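Local coordinates for calcium uptake protein 3, mitochondrial (PDB 6AGI) that senses calcium through its EF-hands and, paired with MICU1, regulates the mitochondrial calcium uniporter channel in the central nervous system and skeletal muscle, at residues 352-357 with 362-367; 323-328 with 343-348; 300-303 with 308-311. All coordinates share one frame; numbering follows the deposited sequence.

Interaction 1 (352-357 with 362-367). With CA (calcium ion), chain G.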
ATOM      1  N   PHE B 352     -17.125  -8.384 -11.411  1.00 52.98           N
ATOM      2  CA  PHE B 352     -16.900  -8.680  -9.993  1.00 53.33           C
ATOM      3  C   PHE B 352     -18.141  -8.668  -9.101  1.00 58.62           C
ATOM      4  O   PHE B 352     -18.066  -9.169  -7.972  1.00 58.48           O
ATOM      5  CB  PHE B 352     -15.898  -7.697  -9.373  1.00 42.82           C
ATOM      6  CG  PHE B 352     -14.546  -7.722 -10.003  1.00 39.93           C
ATOM      7  CD1 PHE B 352     -13.575  -8.596  -9.545  1.00 45.83           C
ATOM      8  CD2 PHE B 352     -14.240  -6.877 -11.052  1.00 40.93           C
ATOM      9  CE1 PHE B 352     -12.310  -8.622 -10.117  1.00 47.15           C
ATOM     10  CE2 PHE B 352     -12.982  -6.892 -11.630  1.00 50.41           C
ATOM     11  CZ  PHE B 352     -12.012  -7.766 -11.161  1.00 50.14           C
ATOM     12  N   ASP B 353     -19.244  -8.062  -9.530  1.00 50.56           N
ATOM     13  CA  ASP B 353     -20.397  -7.953  -8.642  1.00 53.50           C
ATOM     14  C   ASP B 353     -21.164  -9.272  -8.758  1.00 59.21           C
ATOM     15  O   ASP B 353     -21.923  -9.506  -9.700  1.00 65.89           O
ATOM     16  CB  ASP B 353     -21.242  -6.740  -9.018  1.00 57.58           C
ATOM     17  CG  ASP B 353     -22.679  -6.815  -8.529  1.00 57.98           C
ATOM     18  OD1 ASP B 353     -22.937  -7.344  -7.429  1.00 59.69           O
ATOM     19  OD2 ASP B 353     -23.555  -6.336  -9.278  1.00 59.55           O
ATOM     20  N   VAL B 354     -20.750 -10.186  -7.881  1.00 60.85           N
ATOM     21  CA  VAL B 354     -21.305 -11.526  -7.729  1.00 69.71           C
ATOM     22  C   VAL B 354     -22.676 -11.528  -7.073  1.00 78.65           C
ATOM     23  O   VAL B 354     -23.583 -12.251  -7.487  1.00 91.92           O
ATOM     24  CB  VAL B 354     -20.363 -12.436  -6.917  1.00 68.29           C
ATOM     25  CG1 VAL B 354     -19.041 -12.616  -7.646  1.00 60.36           C
ATOM     26  CG2 VAL B 354     -20.138 -11.859  -5.527  1.00 60.37           C
ATOM     27  N   ASP B 355     -22.807 -10.706  -6.034  1.00 82.14           N
ATOM     28  CA  ASP B 355     -24.038 -10.614  -5.297  1.00 83.36           C
ATOM     29  C   ASP B 355     -25.105 -10.193  -6.329  1.00 86.33           C
ATOM     30  O   ASP B 355     -26.279 -10.535  -6.183  1.00 88.21           O
ATOM     31  CB  ASP B 355     -23.928  -9.573  -4.185  1.00 81.21           C
ATOM     32  CG  ASP B 355     -23.620  -8.186  -4.714  1.00109.03           C
ATOM     33  OD1 ASP B 355     -23.486  -8.034  -5.946  1.00117.22           O
ATOM     34  OD2 ASP B 355     -23.512  -7.248  -3.897  1.00119.21           O
ATOM     35  N   LYS B 356     -24.696  -9.435  -7.355  1.00 86.73           N
ATOM     36  CA  LYS B 356     -25.637  -8.907  -8.363  1.00 81.91           C
ATOM     37  C   LYS B 356     -26.570  -7.824  -7.794  1.00 81.68           C
ATOM     38  O   LYS B 356     -27.775  -7.830  -8.049  1.00 90.85           O
ATOM     39  CB  LYS B 356     -26.469 -10.064  -8.967  1.00 74.92           C
ATOM     40  CG  LYS B 356     -25.690 -11.360  -9.248  1.00 72.21           C
ATOM     41  CD  LYS B 356     -25.106 -11.436 -10.652  1.00 74.67           C
ATOM     42  CE  LYS B 356     -24.468 -12.807 -10.932  1.00 77.34           C
ATOM     43  NZ  LYS B 356     -24.724 -13.336 -12.307  1.00 82.27           N
ATOM     44  N   ASP B 357     -25.991  -6.853  -7.065  1.00 71.04           N
ATOM     45  CA  ASP B 357     -26.715  -5.676  -6.584  1.00 68.66           C
ATOM     46  C   ASP B 357     -26.427  -4.436  -7.412  1.00 69.57           C
ATOM     47  O   ASP B 357     -26.933  -3.359  -7.086  1.00 66.80           O
ATOM     48  CB  ASP B 357     -26.327  -5.344  -5.154  1.00 67.77           C
ATOM     49  CG  ASP B 357     -24.848  -5.082  -5.026  1.00 97.39           C
ATOM     50  OD1 ASP B 357     -24.161  -5.135  -6.078  1.00 95.31           O
ATOM     51  OD2 ASP B 357     -24.375  -4.748  -3.914  1.00 97.49           O
ATOM     52  N   TYR B 362     -16.342  -4.772  -0.050  1.00 66.47           N
ATOM     53  CA  TYR B 362     -14.895  -4.728   0.129  1.00 66.55           C
ATOM     54  C   TYR B 362     -14.226  -5.959  -0.469  1.00 66.05           C
ATOM     55  O   TYR B 362     -13.220  -5.844  -1.177  1.00 65.12           O
ATOM     56  CB  TYR B 362     -14.511  -4.612   1.604  1.00 67.59           C
ATOM     57  CG  TYR B 362     -13.005  -4.727   1.781  1.00 65.34           C
ATOM     58  CD1 TYR B 362     -12.197  -3.603   1.629  1.00 76.55           C
ATOM     59  CD2 TYR B 362     -12.381  -5.955   2.035  1.00 52.45           C
ATOM     60  CE1 TYR B 362     -10.812  -3.674   1.757  1.00 73.46           C
ATOM     61  CE2 TYR B 362     -10.985  -6.037   2.161  1.00 48.95           C
ATOM     62  CZ  TYR B 362     -10.210  -4.886   2.022  1.00 61.86           C
ATOM     63  OH  TYR B 362      -8.835  -4.907   2.146  1.00 66.78           O
ATOM     64  N   LYS B 363     -14.766  -7.150  -0.210  1.00 71.76           N
ATOM     65  CA  LYS B 363     -14.077  -8.354  -0.650  1.00 76.21           C
ATOM     66  C   LYS B 363     -14.571  -8.834  -2.010  1.00 77.46           C
ATOM     67  O   LYS B 363     -13.998  -9.764  -2.578  1.00 74.73           O
ATOM     68  CB  LYS B 363     -14.182  -9.449   0.431  1.00 79.96           C
ATOM     69  CG  LYS B 363     -13.610 -10.848   0.074  1.00 87.90           C
ATOM     70  CD  LYS B 363     -14.653 -11.752  -0.624  1.00 95.84           C
ATOM     71  CE  LYS B 363     -13.976 -12.915  -1.387  1.00 96.15           C
ATOM     72  NZ  LYS B 363     -14.836 -13.447  -2.489  1.00 90.51           N
ATOM     73  N   GLU B 364     -15.488  -8.102  -2.634  1.00 75.88           N
ATOM     74  CA  GLU B 364     -15.786  -8.398  -4.031  1.00 65.77           C
ATOM     75  C   GLU B 364     -14.691  -7.841  -4.940  1.00 56.44           C
ATOM     76  O   GLU B 364     -14.340  -8.458  -5.954  1.00 47.29           O
ATOM     77  CB  GLU B 364     -17.160  -7.847  -4.414  1.00 57.76           C
ATOM     78  CG  GLU B 364     -18.312  -8.378  -3.596  1.00 68.33           C
ATOM     79  CD  GLU B 364     -19.600  -8.472  -4.391  1.00 76.37           C
ATOM     80  OE1 GLU B 364     -20.070  -9.591  -4.682  1.00 71.37           O
ATOM     81  OE2 GLU B 364     -20.160  -7.399  -4.689  1.00 78.98           O
ATOM     82  N   PHE B 365     -14.145  -6.673  -4.605  1.00 42.62           N
ATOM     83  CA  PHE B 365     -13.042  -6.136  -5.394  1.00 43.99           C
ATOM     84  C   PHE B 365     -11.733  -6.046  -4.603  1.00 35.72           C
ATOM     85  O   PHE B 365     -10.805  -6.832  -4.849  1.00 36.39           O
ATOM     86  CB  PHE B 365     -13.375  -4.754  -5.987  1.00 39.29           C
ATOM     87  CG  PHE B 365     -12.356  -4.304  -6.984  1.00 54.33           C
ATOM     88  CD1 PHE B 365     -11.783  -5.253  -7.830  1.00 61.92           C
ATOM     89  CD2 PHE B 365     -11.881  -3.008  -7.026  1.00 61.21           C
ATOM     90  CE1 PHE B 365     -10.824  -4.913  -8.749  1.00 61.64           C
ATOM     91  CE2 PHE B 365     -10.897  -2.650  -7.952  1.00 54.68           C
ATOM     92  CZ  PHE B 365     -10.368  -3.617  -8.813  1.00 53.53           C
ATOM     93  N   ILE B 366     -11.630  -5.104  -3.657  1.00 35.22           N
ATOM     94  CA  ILE B 366     -10.330  -4.779  -3.062  1.00 43.94           C
ATOM     95  C   ILE B 366      -9.718  -5.979  -2.345  1.00 49.94           C
ATOM     96  O   ILE B 366      -8.526  -6.284  -2.519  1.00 44.47           O
ATOM     97  CB  ILE B 366     -10.451  -3.575  -2.113  1.00 36.68           C
ATOM     98  CG1 ILE B 366     -10.871  -2.318  -2.881  1.00 41.93           C
ATOM     99  CG2 ILE B 366      -9.173  -3.362  -1.322  1.00 35.29           C
ATOM    100  CD1 ILE B 366     -10.782  -1.019  -2.052  1.00 42.83           C
ATOM    101  N   GLY B 367     -10.520  -6.677  -1.533  1.00 55.46           N
ATOM    102  CA  GLY B 367     -10.018  -7.854  -0.839  1.00 54.14           C
ATOM    103  C   GLY B 367      -9.506  -8.913  -1.792  1.00 55.43           C
ATOM    104  O   GLY B 367      -8.517  -9.596  -1.515  1.00 57.12           O
TER
HETATM  105 CA    CA G 602     -22.475  -6.353  -5.278  1.00 67.60          CA
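Glu364 divides its carboxylate between the calcium ion and the backbone of the loop facing it, giving the metal one oxygen where the last ligand of an EF-hand commonly gives two. OE2 of Glu364 binds the calcium at 2.6 Å. The other oxygen, Glu364 OE1, accepts the backbone N-H of Asp355, N to OE1 3.2 Å and 157° at the hydrogen, and more weakly that of Val354. The model crowds OE1 against Val354, so its exact place is less sure. With CG anti to the carbonyl carbon (chi1 -59°), the Glu364 chain leaves its backbone for the loop, crossing the side chain of Asp355 at about a right angle.

The loop 352-357 supplies the other carboxylates. Asp353 gives OD1 to the calcium and Asp357 gives both oxygens, Asp357 OD2 being the longer at 2.8 Å. The model brings both oxygens of Asp355 to the ion but crowds that carboxylate against its neighbours, so its two-oxygen grip is doubtful. The carbonyl oxygen of Gln359 completes the shell. So many carboxylates would probably repel each other without the cation. Asp357 N-H reaches Asp353 OD1, N to OD1 3.1 Å, and, as modelled, also Asp355 OD1, an Asx turn with the same uncertainty. Asp353 OD2 takes the N-H of Asp358.

Behind the metal the contact turns apolar. Phe365 directs its edge at the face of Phe352, ring centroids 5.0 Å apart and planes 59° apart, with Phe365 CE1 3.9 Å from Phe352 CZ. Phe365 also packs on Phe299 and Leu303 of helix 293-304. Aspartates at loop positions 1, 3 and 5, a backbone carbonyl at 7 and a glutamate at 12 make this the canonical calcium loop of EF-hand 3, one of the high-affinity sensors of the protein.

Interaction 2 (323-328 with 343-348)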
ATOM      1  N   ILE B 323     -20.159   0.189  -2.626  1.00 68.99           N
ATOM      2  CA  ILE B 323     -20.129   1.378  -3.461  1.00 62.17           C
ATOM      3  C   ILE B 323     -20.956   1.133  -4.724  1.00 51.97           C
ATOM      4  O   ILE B 323     -21.080   0.000  -5.204  1.00 49.37           O
ATOM      5  CB  ILE B 323     -18.650   1.712  -3.760  1.00 43.62           C
ATOM      6  CG1 ILE B 323     -18.511   2.999  -4.555  1.00 42.47           C
ATOM      7  CG2 ILE B 323     -18.003   0.572  -4.484  1.00 42.42           C
ATOM      8  CD1 ILE B 323     -18.619   4.238  -3.724  1.00 61.83           C
ATOM      9  N   GLY B 324     -21.555   2.211  -5.269  1.00 49.40           N
ATOM     10  CA  GLY B 324     -22.163   2.144  -6.587  1.00 56.01           C
ATOM     11  C   GLY B 324     -21.202   2.561  -7.704  1.00 52.56           C
ATOM     12  O   GLY B 324     -20.094   3.032  -7.460  1.00 52.00           O
ATOM     13  N   GLN B 325     -21.653   2.417  -8.957  1.00 48.51           N
ATOM     14  CA  GLN B 325     -20.690   2.664 -10.025  1.00 45.93           C
ATOM     15  C   GLN B 325     -20.347   4.138 -10.149  1.00 53.97           C
ATOM     16  O   GLN B 325     -19.209   4.472 -10.500  1.00 58.91           O
ATOM     17  CB  GLN B 325     -21.162   2.161 -11.400  1.00 47.08           C
ATOM     18  CG  GLN B 325     -21.663   0.739 -11.433  1.00 56.27           C
ATOM     19  CD  GLN B 325     -22.103   0.252 -12.818  1.00 52.00           C
ATOM     20  OE1 GLN B 325     -22.695  -0.820 -12.924  1.00 54.24           O
ATOM     21  NE2 GLN B 325     -21.716   0.970 -13.880  1.00 48.84           N
ATOM     22  N   ASP B 326     -21.263   5.038  -9.790  1.00 46.91           N
ATOM     23  CA  ASP B 326     -20.958   6.457  -9.932  1.00 46.14           C
ATOM     24  C   ASP B 326     -19.851   6.886  -8.976  1.00 56.18           C
ATOM     25  O   ASP B 326     -18.821   7.434  -9.395  1.00 61.22           O
ATOM     26  CB  ASP B 326     -22.213   7.288  -9.711  1.00 49.26           C
ATOM     27  CG  ASP B 326     -23.164   7.232 -10.880  1.00 73.07           C
ATOM     28  OD1 ASP B 326     -23.848   6.203 -11.078  1.00 75.62           O
ATOM     29  OD2 ASP B 326     -23.240   8.245 -11.594  1.00 73.36           O
ATOM     30  N   GLU B 327     -20.042   6.658  -7.678  1.00 47.05           N
ATOM     31  CA  GLU B 327     -18.997   7.033  -6.745  1.00 42.26           C
ATOM     32  C   GLU B 327     -17.857   6.024  -6.731  1.00 40.83           C
ATOM     33  O   GLU B 327     -16.796   6.322  -6.172  1.00 40.90           O
ATOM     34  CB  GLU B 327     -19.587   7.251  -5.341  1.00 60.12           C
ATOM     35  CG  GLU B 327     -18.619   7.990  -4.370  1.00 76.76           C
ATOM     36  CD  GLU B 327     -18.866   9.513  -4.251  1.00 84.16           C
ATOM     37  OE1 GLU B 327     -19.925  10.014  -4.704  1.00 85.31           O
ATOM     38  OE2 GLU B 327     -17.970  10.215  -3.722  1.00 81.76           O
ATOM     39  N   PHE B 328     -18.013   4.858  -7.370  1.00 42.68           N
ATOM     40  CA  PHE B 328     -16.827   4.051  -7.649  1.00 37.62           C
ATOM     41  C   PHE B 328     -15.928   4.782  -8.635  1.00 41.73           C
ATOM     42  O   PHE B 328     -14.718   4.928  -8.405  1.00 33.27           O
ATOM     43  CB  PHE B 328     -17.205   2.670  -8.185  1.00 38.54           C
ATOM     44  CG  PHE B 328     -16.015   1.817  -8.571  1.00 36.30           C
ATOM     45  CD1 PHE B 328     -15.399   1.960  -9.808  1.00 45.09           C
ATOM     46  CD2 PHE B 328     -15.502   0.884  -7.694  1.00 35.91           C
ATOM     47  CE1 PHE B 328     -14.314   1.184 -10.157  1.00 32.89           C
ATOM     48  CE2 PHE B 328     -14.420   0.111  -8.041  1.00 34.10           C
ATOM     49  CZ  PHE B 328     -13.830   0.260  -9.272  1.00 32.58           C
ATOM     50  N   HIS B 343     -18.118   2.828 -19.464  1.00 60.89           N
ATOM     51  CA  HIS B 343     -18.070   1.467 -19.960  1.00 61.75           C
ATOM     52  C   HIS B 343     -17.116   0.616 -19.126  1.00 45.75           C
ATOM     53  O   HIS B 343     -17.457  -0.505 -18.729  1.00 42.86           O
ATOM     54  CB  HIS B 343     -17.663   1.433 -21.427  1.00 60.24           C
ATOM     55  CG  HIS B 343     -17.630   0.044 -21.967  1.00 61.07           C
ATOM     56  ND1 HIS B 343     -16.472  -0.563 -22.400  1.00 60.03           N
ATOM     57  CD2 HIS B 343     -18.613  -0.880 -22.083  1.00 60.76           C
ATOM     58  CE1 HIS B 343     -16.749  -1.794 -22.789  1.00 55.93           C
ATOM     59  NE2 HIS B 343     -18.039  -2.011 -22.607  1.00 61.44           N
ATOM     60  N   LEU B 344     -15.919   1.136 -18.839  1.00 37.06           N
ATOM     61  CA  LEU B 344     -14.962   0.380 -18.034  1.00 34.39           C
ATOM     62  C   LEU B 344     -15.529   0.085 -16.656  1.00 36.11           C
ATOM     63  O   LEU B 344     -15.481  -1.056 -16.183  1.00 35.71           O
ATOM     64  CB  LEU B 344     -13.642   1.144 -17.904  1.00 33.51           C
ATOM     65  CG  LEU B 344     -12.522   0.487 -17.079  1.00 33.22           C
ATOM     66  CD1 LEU B 344     -12.103  -0.826 -17.712  1.00 29.45           C
ATOM     67  CD2 LEU B 344     -11.317   1.397 -16.945  1.00 35.71           C
ATOM     68  N   VAL B 345     -16.110   1.094 -16.013  1.00 36.17           N
ATOM     69  CA  VAL B 345     -16.675   0.892 -14.687  1.00 37.29           C
ATOM     70  C   VAL B 345     -17.774  -0.148 -14.744  1.00 54.62           C
ATOM     71  O   VAL B 345     -17.812  -1.087 -13.937  1.00 66.60           O
ATOM     72  CB  VAL B 345     -17.180   2.224 -14.105  1.00 37.95           C
ATOM     73  CG1 VAL B 345     -17.955   1.969 -12.843  1.00 39.67           C
ATOM     74  CG2 VAL B 345     -16.002   3.130 -13.779  1.00 35.35           C
ATOM     75  N   ASN B 346     -18.671  -0.012 -15.716  1.00 52.00           N
ATOM     76  CA  ASN B 346     -19.776  -0.954 -15.842  1.00 60.80           C
ATOM     77  C   ASN B 346     -19.258  -2.365 -16.071  1.00 54.74           C
ATOM     78  O   ASN B 346     -19.795  -3.343 -15.524  1.00 46.54           O
ATOM     79  CB  ASN B 346     -20.691  -0.491 -16.977  1.00 66.89           C
ATOM     80  CG  ASN B 346     -21.956  -1.307 -17.094  1.00 79.83           C
ATOM     81  OD1 ASN B 346     -22.078  -2.407 -16.550  1.00 82.79           O
ATOM     82  ND2 ASN B 346     -22.946  -0.726 -17.752  1.00 91.07           N
ATOM     83  N   THR B 347     -18.181  -2.484 -16.842  1.00 42.33           N
ATOM     84  CA  THR B 347     -17.624  -3.794 -17.115  1.00 41.96           C
ATOM     85  C   THR B 347     -17.022  -4.401 -15.856  1.00 49.71           C
ATOM     86  O   THR B 347     -17.269  -5.571 -15.546  1.00 42.48           O
ATOM     87  CB  THR B 347     -16.606  -3.692 -18.240  1.00 49.89           C
ATOM     88  OG1 THR B 347     -17.259  -3.183 -19.415  1.00 58.36           O
ATOM     89  CG2 THR B 347     -16.050  -5.074 -18.542  1.00 39.67           C
ATOM     90  N   VAL B 348     -16.233  -3.616 -15.111  1.00 54.89           N
ATOM     91  CA  VAL B 348     -15.689  -4.095 -13.840  1.00 46.37           C
ATOM     92  C   VAL B 348     -16.811  -4.566 -12.925  1.00 40.78           C
ATOM     93  O   VAL B 348     -16.707  -5.618 -12.285  1.00 41.58           O
ATOM     94  CB  VAL B 348     -14.834  -3.008 -13.155  1.00 35.55           C
ATOM     95  CG1 VAL B 348     -14.456  -3.450 -11.773  1.00 35.33           C
ATOM     96  CG2 VAL B 348     -13.582  -2.721 -13.945  1.00 32.91           C
TER
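Val345 and Phe328 meet because both first torsions set a branch anti to the backbone N: CG1 in Val345 (chi1 171°), and CG in Phe328 on its own helix (chi1 177°). Val345 CG1 is thereby thrust between two side chains of the facing helix. On one flank it lies 3.5 Å from Gln325 CB, close to the start of that helix. On the other flank Val345 CG1 comes to 4.0 Å from Phe328 CD1, and the second methyl of the valine is only slightly farther from the same ring atom. The valine slides past both neighbours, pointing the opposite way. One valine methyl thus touches both, Gln325 and Phe328 lying about one turn apart. The extended chain of Gln325 goes on to cross Asn346 obliquely, the two amide planes 56° apart; this is van der Waals contact at the more accessible margin, whereas Val345 and Phe328 are buried.

Gly324 is the N-cap of helix 325-336, and its carbonyl receives Phe328 N, fixing the first turn. Just ahead of it, Ile323 of strand 323-324 hydrogen-bonds through its backbone to Leu360 of strand 359-360, the short antiparallel pairing of loops usual in coupled EF-hands. Phe328 meets Phe349 of helix 342-352 and Phe309 of helix 306-312 edge-to-face, while Phe340, in the connection between helices 325-336 and 342-352, packs on Val345.

Interaction 3 (300-303 with 308-311)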
ATOM      1  N   PHE B 300      -5.020  -0.880 -15.469  1.00 19.29           N
ATOM      2  CA  PHE B 300      -3.845  -1.388 -14.766  1.00 23.65           C
ATOM      3  C   PHE B 300      -3.034  -0.299 -14.038  1.00 17.20           C
ATOM      4  O   PHE B 300      -2.453  -0.565 -12.969  1.00 23.31           O
ATOM      5  CB  PHE B 300      -3.030  -2.247 -15.726  1.00 20.62           C
ATOM      6  CG  PHE B 300      -3.762  -3.514 -16.111  1.00 25.15           C
ATOM      7  CD1 PHE B 300      -3.737  -4.619 -15.272  1.00 25.78           C
ATOM      8  CD2 PHE B 300      -4.573  -3.563 -17.235  1.00 34.65           C
ATOM      9  CE1 PHE B 300      -4.443  -5.766 -15.567  1.00 21.45           C
ATOM     10  CE2 PHE B 300      -5.278  -4.717 -17.548  1.00 42.00           C
ATOM     11  CZ  PHE B 300      -5.208  -5.819 -16.705  1.00 35.17           C
ATOM     12  N   GLN B 301      -3.038   0.941 -14.515  1.00 18.68           N
ATOM     13  CA  GLN B 301      -2.467   2.001 -13.689  1.00 23.90           C
ATOM     14  C   GLN B 301      -3.195   2.079 -12.357  1.00 26.85           C
ATOM     15  O   GLN B 301      -2.567   2.185 -11.280  1.00 24.05           O
ATOM     16  CB  GLN B 301      -2.509   3.334 -14.434  1.00 32.93           C
ATOM     17  CG  GLN B 301      -1.263   3.565 -15.288  1.00 37.72           C
ATOM     18  CD  GLN B 301      -1.470   4.585 -16.390  1.00 45.90           C
ATOM     19  OE1 GLN B 301      -2.486   5.286 -16.435  1.00 44.96           O
ATOM     20  NE2 GLN B 301      -0.517   4.645 -17.313  1.00 52.23           N
ATOM     21  N   PHE B 302      -4.527   1.982 -12.411  1.00 38.29           N
ATOM     22  CA  PHE B 302      -5.332   1.972 -11.191  1.00 19.38           C
ATOM     23  C   PHE B 302      -4.975   0.788 -10.284  1.00 23.30           C
ATOM     24  O   PHE B 302      -4.870   0.942  -9.052  1.00 28.47           O
ATOM     25  CB  PHE B 302      -6.807   1.933 -11.576  1.00 20.98           C
ATOM     26  CG  PHE B 302      -7.699   1.471 -10.486  1.00 23.82           C
ATOM     27  CD1 PHE B 302      -7.845   2.224  -9.329  1.00 30.66           C
ATOM     28  CD2 PHE B 302      -8.347   0.259 -10.577  1.00 23.63           C
ATOM     29  CE1 PHE B 302      -8.657   1.783  -8.302  1.00 30.33           C
ATOM     30  CE2 PHE B 302      -9.150  -0.188  -9.546  1.00 26.58           C
ATOM     31  CZ  PHE B 302      -9.309   0.570  -8.408  1.00 26.99           C
ATOM     32  N   LEU B 303      -4.725  -0.395 -10.871  1.00 19.50           N
ATOM     33  CA  LEU B 303      -4.326  -1.521 -10.021  1.00 28.09           C
ATOM     34  C   LEU B 303      -2.998  -1.260  -9.355  1.00 32.57           C
ATOM     35  O   LEU B 303      -2.763  -1.752  -8.243  1.00 38.57           O
ATOM     36  CB  LEU B 303      -4.226  -2.844 -10.777  1.00 20.23           C
ATOM     37  CG  LEU B 303      -5.547  -3.471 -11.153  1.00 21.93           C
ATOM     38  CD1 LEU B 303      -5.365  -4.868 -11.750  1.00 22.54           C
ATOM     39  CD2 LEU B 303      -6.467  -3.441  -9.944  1.00 26.69           C
ATOM     40  N   ASP B 308      -3.938   3.635  -2.490  1.00 45.20           N
ATOM     41  CA  ASP B 308      -4.599   4.934  -2.426  1.00 22.08           C
ATOM     42  C   ASP B 308      -6.100   4.754  -2.580  1.00 36.41           C
ATOM     43  O   ASP B 308      -6.891   5.380  -1.852  1.00 36.06           O
ATOM     44  CB  ASP B 308      -4.077   5.881  -3.513  1.00 24.48           C
ATOM     45  CG  ASP B 308      -2.678   6.438  -3.207  1.00 56.77           C
ATOM     46  OD1 ASP B 308      -1.930   5.767  -2.446  1.00 63.58           O
ATOM     47  OD2 ASP B 308      -2.329   7.554  -3.661  1.00 62.34           O
ATOM     48  N   PHE B 309      -6.520   3.823  -3.450  1.00 38.46           N
ATOM     49  CA  PHE B 309      -7.959   3.567  -3.563  1.00 31.07           C
ATOM     50  C   PHE B 309      -8.549   3.050  -2.248  1.00 37.66           C
ATOM     51  O   PHE B 309      -9.648   3.468  -1.836  1.00 40.23           O
ATOM     52  CB  PHE B 309      -8.234   2.572  -4.687  1.00 25.05           C
ATOM     53  CG  PHE B 309      -9.690   2.482  -5.092  1.00 26.79           C
ATOM     54  CD1 PHE B 309     -10.337   3.555  -5.692  1.00 27.18           C
ATOM     55  CD2 PHE B 309     -10.402   1.301  -4.893  1.00 28.29           C
ATOM     56  CE1 PHE B 309     -11.672   3.459  -6.073  1.00 35.14           C
ATOM     57  CE2 PHE B 309     -11.737   1.195  -5.285  1.00 35.74           C
ATOM     58  CZ  PHE B 309     -12.373   2.279  -5.876  1.00 33.31           C
ATOM     59  N   ALA B 310      -7.842   2.138  -1.570  1.00 44.14           N
ATOM     60  CA  ALA B 310      -8.378   1.614  -0.318  1.00 36.87           C
ATOM     61  C   ALA B 310      -8.539   2.727   0.704  1.00 39.53           C
ATOM     62  O   ALA B 310      -9.589   2.826   1.357  1.00 37.24           O
ATOM     63  CB  ALA B 310      -7.478   0.508   0.231  1.00 30.75           C
ATOM     64  N   ILE B 311      -7.530   3.607   0.816  1.00 39.60           N
ATOM     65  CA  ILE B 311      -7.667   4.785   1.679  1.00 38.37           C
ATOM     66  C   ILE B 311      -8.936   5.563   1.338  1.00 31.58           C
ATOM     67  O   ILE B 311      -9.724   5.921   2.215  1.00 31.07           O
ATOM     68  CB  ILE B 311      -6.425   5.689   1.570  1.00 35.82           C
ATOM     69  CG1 ILE B 311      -5.263   5.129   2.389  1.00 28.71           C
ATOM     70  CG2 ILE B 311      -6.762   7.132   1.949  1.00 27.38           C
ATOM     71  CD1 ILE B 311      -3.957   5.814   2.076  1.00 24.91           C
TER
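The turn from helix 293-304, which lies in the degenerate EF-hand 2, into helix 306-312 is closed on its buried side by a T-shaped aromatic pair, Phe302 and Phe309. The ring planes stand at 90° and the centroids are 4.9 Å apart. Phe302 supplies the edge and Phe309 the face. Phe302 CE1 is the leading atom, set above the Phe309 ring but shifted from its centre toward the rim on the CG side, 3.4 Å from Phe309 CG. The neighbouring edge atom, Phe302 CZ, sits 3.8 Å from Phe309 CD2, so the C-H edge spans the root of the ring, and Phe302 CE1 also touches Phe309 CB at 3.7 Å. This is the electrostatically agreeable form of aromatic contact, with weakly positive ring hydrogens directed at the pi cloud.

Both side chains have similar first torsions. Phe302 has CG anti to its own backbone nitrogen (chi1 161°), which carries the ring tip across the gap although its CB is not aimed at the facing helix; in Phe309 the CB does point across. The backbones thus stay well apart, the nearest CA atoms, those of Phe302 and Phe309, being 8.2 Å from each other, and these two side chains bridge the segments. Cutting Phe309 back to an alanine would probably open a gap beneath the Phe302 edge and leave that ring freer to turn.

Helix 325-336 packs on the pair, its Val332 touching both rings, Thr336 reaching Phe302 and Ala331 reaching Phe309. Phe340 meets Phe302 edge-to-face, and Ile366 covers part of Phe309. Elsewhere on helix 306-312, Asp308 and Ile311 pack against Ile109 and Pro103 of the second subunit, another copy of this protein.

Overall arrangement
All three contacts lie in the same half of the chain and share one aromatic interior. Interaction 3 is fully buried and purely apolar, joining two consecutive helices. Interaction 2 is partly buried and also apolar at heart, and it holds two helices of the EF-hand pair side by side, with amides at its margin. Interaction 1 changes character along its length: charged and metal-bound at the accessible end, aromatic at the inner one. There Phe365 of interaction 1 touches both Phe328 of interaction 2 and Phe302 of interaction 3, and Ile366 also meets Ala310. The calcium loop of 352-357 with 362-367 is thus continuous with the packing behind it.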